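Local coordinates for protein 3'-5'-exonuclease (Saccharomyces cerevisiae, PDB 3E2V) that probably cuts double-stranded DNA as a magnesium-dependent endonuclease and trims it from the 3' end as an exonuclease of the TatD family, at residues L194-M203 and F244-F255. Numbering follows the deposited sequence.
With MG (magnesium ion), chain E.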
# COMPACT_ATOMS: atom_id res chain seq x y z
N LEU A 194 -13.00 13.61 3.57
CA LEU A 194 -11.93 13.02 2.76
C LEU A 194 -10.60 13.73 2.99
O LEU A 194 -9.56 13.10 2.96
CB LEU A 194 -12.29 13.02 1.28
CG LEU A 194 -13.52 12.18 0.88
CD1 LEU A 194 -13.63 12.10 -0.63
CD2 LEU A 194 -13.50 10.77 1.51
N SER A 195 -10.64 15.04 3.22
CA SER A 195 -9.41 15.81 3.43
C SER A 195 -8.58 15.32 4.61
O SER A 195 -7.37 15.53 4.65
CB SER A 195 -9.72 17.30 3.60
OG SER A 195 -10.19 17.88 2.39
N SER A 196 -9.22 14.65 5.56
CA SER A 196 -8.55 14.16 6.76
C SER A 196 -7.95 12.77 6.55
O SER A 196 -7.13 12.33 7.35
CB SER A 196 -9.53 14.12 7.94
OG SER A 196 -10.55 13.15 7.75
N TYR A 197 -8.38 12.09 5.49
CA TYR A 197 -7.88 10.74 5.24
C TYR A 197 -6.40 10.74 4.89
O TYR A 197 -5.94 11.59 4.13
CB TYR A 197 -8.63 10.10 4.07
CG TYR A 197 -9.84 9.28 4.48
CD1 TYR A 197 -10.88 9.85 5.21
CD2 TYR A 197 -9.94 7.95 4.12
CE1 TYR A 197 -11.99 9.09 5.59
CE2 TYR A 197 -11.05 7.17 4.51
CZ TYR A 197 -12.06 7.75 5.23
OH TYR A 197 -13.16 6.98 5.61
N PRO A 198 -5.64 9.79 5.45
CA PRO A 198 -4.24 9.67 5.04
C PRO A 198 -4.15 9.15 3.61
O PRO A 198 -5.04 8.40 3.17
CB PRO A 198 -3.67 8.64 6.03
CG PRO A 198 -4.87 7.79 6.43
CD PRO A 198 -6.01 8.79 6.48
N LEU A 199 -3.09 9.54 2.90
CA LEU A 199 -2.86 9.09 1.54
C LEU A 199 -1.88 7.93 1.52
O LEU A 199 -0.84 7.95 2.20
CB LEU A 199 -2.35 10.23 0.65
CG LEU A 199 -3.27 11.46 0.53
CD1 LEU A 199 -2.64 12.48 -0.41
CD2 LEU A 199 -4.62 11.07 0.00
N PHE A 200 -2.22 6.93 0.72
CA PHE A 200 -1.41 5.74 0.53
C PHE A 200 -0.83 5.84 -0.87
O PHE A 200 -1.54 5.63 -1.87
CB PHE A 200 -2.28 4.50 0.75
CG PHE A 200 -1.52 3.21 0.80
CD1 PHE A 200 -0.85 2.82 1.96
CD2 PHE A 200 -1.45 2.39 -0.29
CE1 PHE A 200 -0.15 1.63 2.00
CE2 PHE A 200 -0.73 1.19 -0.25
CZ PHE A 200 -0.10 0.80 0.90
N LEU A 201 0.44 6.22 -0.94
CA LEU A 201 1.06 6.70 -2.18
C LEU A 201 2.04 5.69 -2.74
O LEU A 201 2.78 5.04 -2.01
CB LEU A 201 1.75 8.02 -1.89
CG LEU A 201 0.88 9.18 -1.40
CD1 LEU A 201 1.71 10.26 -0.72
CD2 LEU A 201 -0.02 9.74 -2.51
N HIS A 202 2.00 5.56 -4.07
CA HIS A 202 2.90 4.69 -4.83
C HIS A 202 3.91 5.57 -5.57
O HIS A 202 3.55 6.53 -6.26
CB HIS A 202 2.08 3.83 -5.81
CG HIS A 202 2.89 2.86 -6.60
ND1 HIS A 202 3.12 1.57 -6.19
CD2 HIS A 202 3.53 2.99 -7.79
CE1 HIS A 202 3.88 0.95 -7.08
NE2 HIS A 202 4.14 1.79 -8.06
N MET A 203 5.19 5.24 -5.43
CA MET A 203 6.22 5.92 -6.18
C MET A 203 7.27 4.88 -6.57
O MET A 203 7.88 4.21 -5.71
CB MET A 203 6.88 7.04 -5.36
CG MET A 203 7.85 7.96 -6.12
SD MET A 203 9.49 7.24 -6.46
CE MET A 203 10.24 7.38 -4.83
N PHE A 244 -3.24 20.39 1.18
CA PHE A 244 -3.39 19.35 2.19
C PHE A 244 -3.60 19.95 3.58
O PHE A 244 -2.95 20.93 3.97
CB PHE A 244 -2.15 18.47 2.27
CG PHE A 244 -1.89 17.61 1.06
CD1 PHE A 244 -2.91 17.09 0.26
CD2 PHE A 244 -0.58 17.25 0.78
CE1 PHE A 244 -2.60 16.26 -0.85
CE2 PHE A 244 -0.27 16.43 -0.31
CZ PHE A 244 -1.29 15.92 -1.12
N HIS A 245 -4.50 19.33 4.34
CA HIS A 245 -4.64 19.65 5.75
C HIS A 245 -3.28 19.53 6.45
O HIS A 245 -2.51 18.62 6.13
CB HIS A 245 -5.63 18.67 6.38
CG HIS A 245 -6.06 19.06 7.76
ND1 HIS A 245 -5.31 18.79 8.88
CD2 HIS A 245 -7.17 19.70 8.20
CE1 HIS A 245 -5.93 19.25 9.95
NE2 HIS A 245 -7.06 19.81 9.56
N PRO A 246 -2.96 20.43 7.41
CA PRO A 246 -1.63 20.37 8.00
C PRO A 246 -1.36 19.08 8.78
O PRO A 246 -0.20 18.77 9.02
CB PRO A 246 -1.60 21.59 8.94
CG PRO A 246 -3.02 21.88 9.23
CD PRO A 246 -3.76 21.55 7.96
N ASP A 247 -2.41 18.34 9.14
CA ASP A 247 -2.24 17.05 9.83
C ASP A 247 -2.42 15.82 8.93
O ASP A 247 -2.34 14.69 9.42
CB ASP A 247 -3.15 16.96 11.06
CG ASP A 247 -2.88 18.07 12.08
OD1 ASP A 247 -1.71 18.43 12.31
OD2 ASP A 247 -3.87 18.58 12.66
N ARG A 248 -2.67 16.02 7.64
CA ARG A 248 -2.83 14.87 6.74
C ARG A 248 -1.51 14.11 6.60
O ARG A 248 -0.44 14.71 6.36
CB ARG A 248 -3.35 15.31 5.37
CG ARG A 248 -3.05 14.33 4.23
CD ARG A 248 -3.83 14.72 2.99
NE ARG A 248 -5.06 13.94 2.87
CZ ARG A 248 -5.92 14.05 1.87
NH1 ARG A 248 -5.74 14.97 0.92
NH2 ARG A 248 -6.97 13.25 1.80
N LYS A 249 -1.59 12.79 6.75
CA LYS A 249 -0.40 11.94 6.65
C LYS A 249 -0.24 11.42 5.23
O LYS A 249 -1.23 11.12 4.55
CB LYS A 249 -0.46 10.79 7.67
CG LYS A 249 -0.73 11.25 9.13
CD LYS A 249 0.29 12.25 9.65
CE LYS A 249 0.08 12.52 11.15
NZ LYS A 249 -1.23 13.16 11.48
N LEU A 250 1.01 11.34 4.79
CA LEU A 250 1.36 11.05 3.42
C LEU A 250 2.29 9.85 3.46
O LEU A 250 3.46 9.99 3.77
CB LEU A 250 2.08 12.26 2.81
CG LEU A 250 1.30 13.59 2.87
CD1 LEU A 250 2.17 14.73 2.37
CD2 LEU A 250 0.01 13.52 2.07
N VAL A 251 1.75 8.67 3.17
CA VAL A 251 2.50 7.43 3.34
C VAL A 251 3.02 6.95 2.01
O VAL A 251 2.23 6.67 1.09
CB VAL A 251 1.61 6.34 3.99
CG1 VAL A 251 2.34 5.01 4.07
CG2 VAL A 251 1.13 6.80 5.38
N VAL A 252 4.35 6.90 1.88
CA VAL A 252 4.97 6.40 0.67
C VAL A 252 5.24 4.91 0.82
O VAL A 252 6.22 4.50 1.46
CB VAL A 252 6.28 7.20 0.33
CG1 VAL A 252 6.87 6.72 -1.02
CG2 VAL A 252 6.02 8.72 0.32
N HIS A 253 4.37 4.11 0.22
CA HIS A 253 4.35 2.63 0.31
C HIS A 253 5.57 2.02 -0.38
O HIS A 253 6.06 2.53 -1.39
CB HIS A 253 3.00 2.12 -0.31
CG HIS A 253 2.93 0.67 -0.70
ND1 HIS A 253 3.18 -0.38 0.17
CD2 HIS A 253 2.54 0.09 -1.87
CE1 HIS A 253 2.99 -1.53 -0.45
NE2 HIS A 253 2.61 -1.28 -1.70
N SER A 254 6.05 0.91 0.18
CA SER A 254 6.99 0.04 -0.54
C SER A 254 8.19 0.79 -1.12
O SER A 254 8.49 0.70 -2.31
CB SER A 254 6.24 -0.72 -1.64
OG SER A 254 7.04 -1.79 -2.13
N PHE A 255 8.87 1.56 -0.26
CA PHE A 255 9.98 2.39 -0.71
C PHE A 255 11.23 1.59 -1.04
O PHE A 255 11.73 0.83 -0.21
CB PHE A 255 10.32 3.43 0.35
CG PHE A 255 11.46 4.32 -0.06
CD1 PHE A 255 11.24 5.31 -1.02
CD2 PHE A 255 12.74 4.14 0.46
CE1 PHE A 255 12.28 6.15 -1.43
CE2 PHE A 255 13.79 4.99 0.03
CZ PHE A 255 13.55 5.98 -0.90
MG MG E . 2.51 -2.89 -3.20
O HOH W 1 -6.03 17.35 2.99
O HOH W 2 -4.21 11.79 7.62
O HOH W 3 2.24 -1.09 -5.02
O HOH W 4 8.02 4.12 -3.02
O HOH W 5 5.32 2.61 -4.04
O HOH W 6 8.46 1.39 -4.93
O HOH W 7 4.37 -2.81 -3.96
O HOH W 8 2.11 -4.36 -4.59
O HOH W 9 0.49 -2.95 -2.79
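Phe200 and His253 meet because each swings its ring carbon anti to its own backbone nitrogen (chi1 -171° and 162°), which brings the two rings together at the C-terminal ends of the strands. The two form an offset stack with planes 29° apart: Phe200 CZ lies over the rim of the imidazole, 3.4 Å from His253 CG, and His253 CB sits over the phenyl face in a CH-pi contact. Strand 199-203 runs parallel to strand 250-252, laced by a ladder of backbone bonds in which Leu199 N donates to Lys249 O, Val251 N to Leu199 O, Leu201 N to Val251 O and finally His253 N to Leu201 O at 2.9 Å. On the face of the sheet opposite Phe200, Leu199 CD1 packs against Leu250 CD2 (3.8 Å) and reaches Phe244 CZ.

At the N-terminal ends of these strands, a bend at chi3 brings the Arg248 guanidinium to the loop leading into strand 199-203. Arg248 NE donates to Tyr197 O at 2.8 Å, and Arg248 NH2 to the same oxygen, a side-on grip by two nitrogens with the acceptor close to the guanidinium plane. Leu199 CD2 rests over the centre of one face of that group and Ser195 O over the rim of the other. Water 1 links Ser195 O to His245 N.

These are neighbouring strands of the TIM-barrel-like parallel sheet, and the active site lies at their C-terminal ends. His253 NE2 binds the magnesium ion at 2.2 Å, with Asp303 and four waters completing its shell. The backbone bond anchors His253 at the strand end; its ring lies between Phe200 CZ and Ser254 CB, and Glu301 is hydrogen-bonded to ND1, which would restrict rotation of the ring and is consistent with NE2 being directed at the magnesium ion.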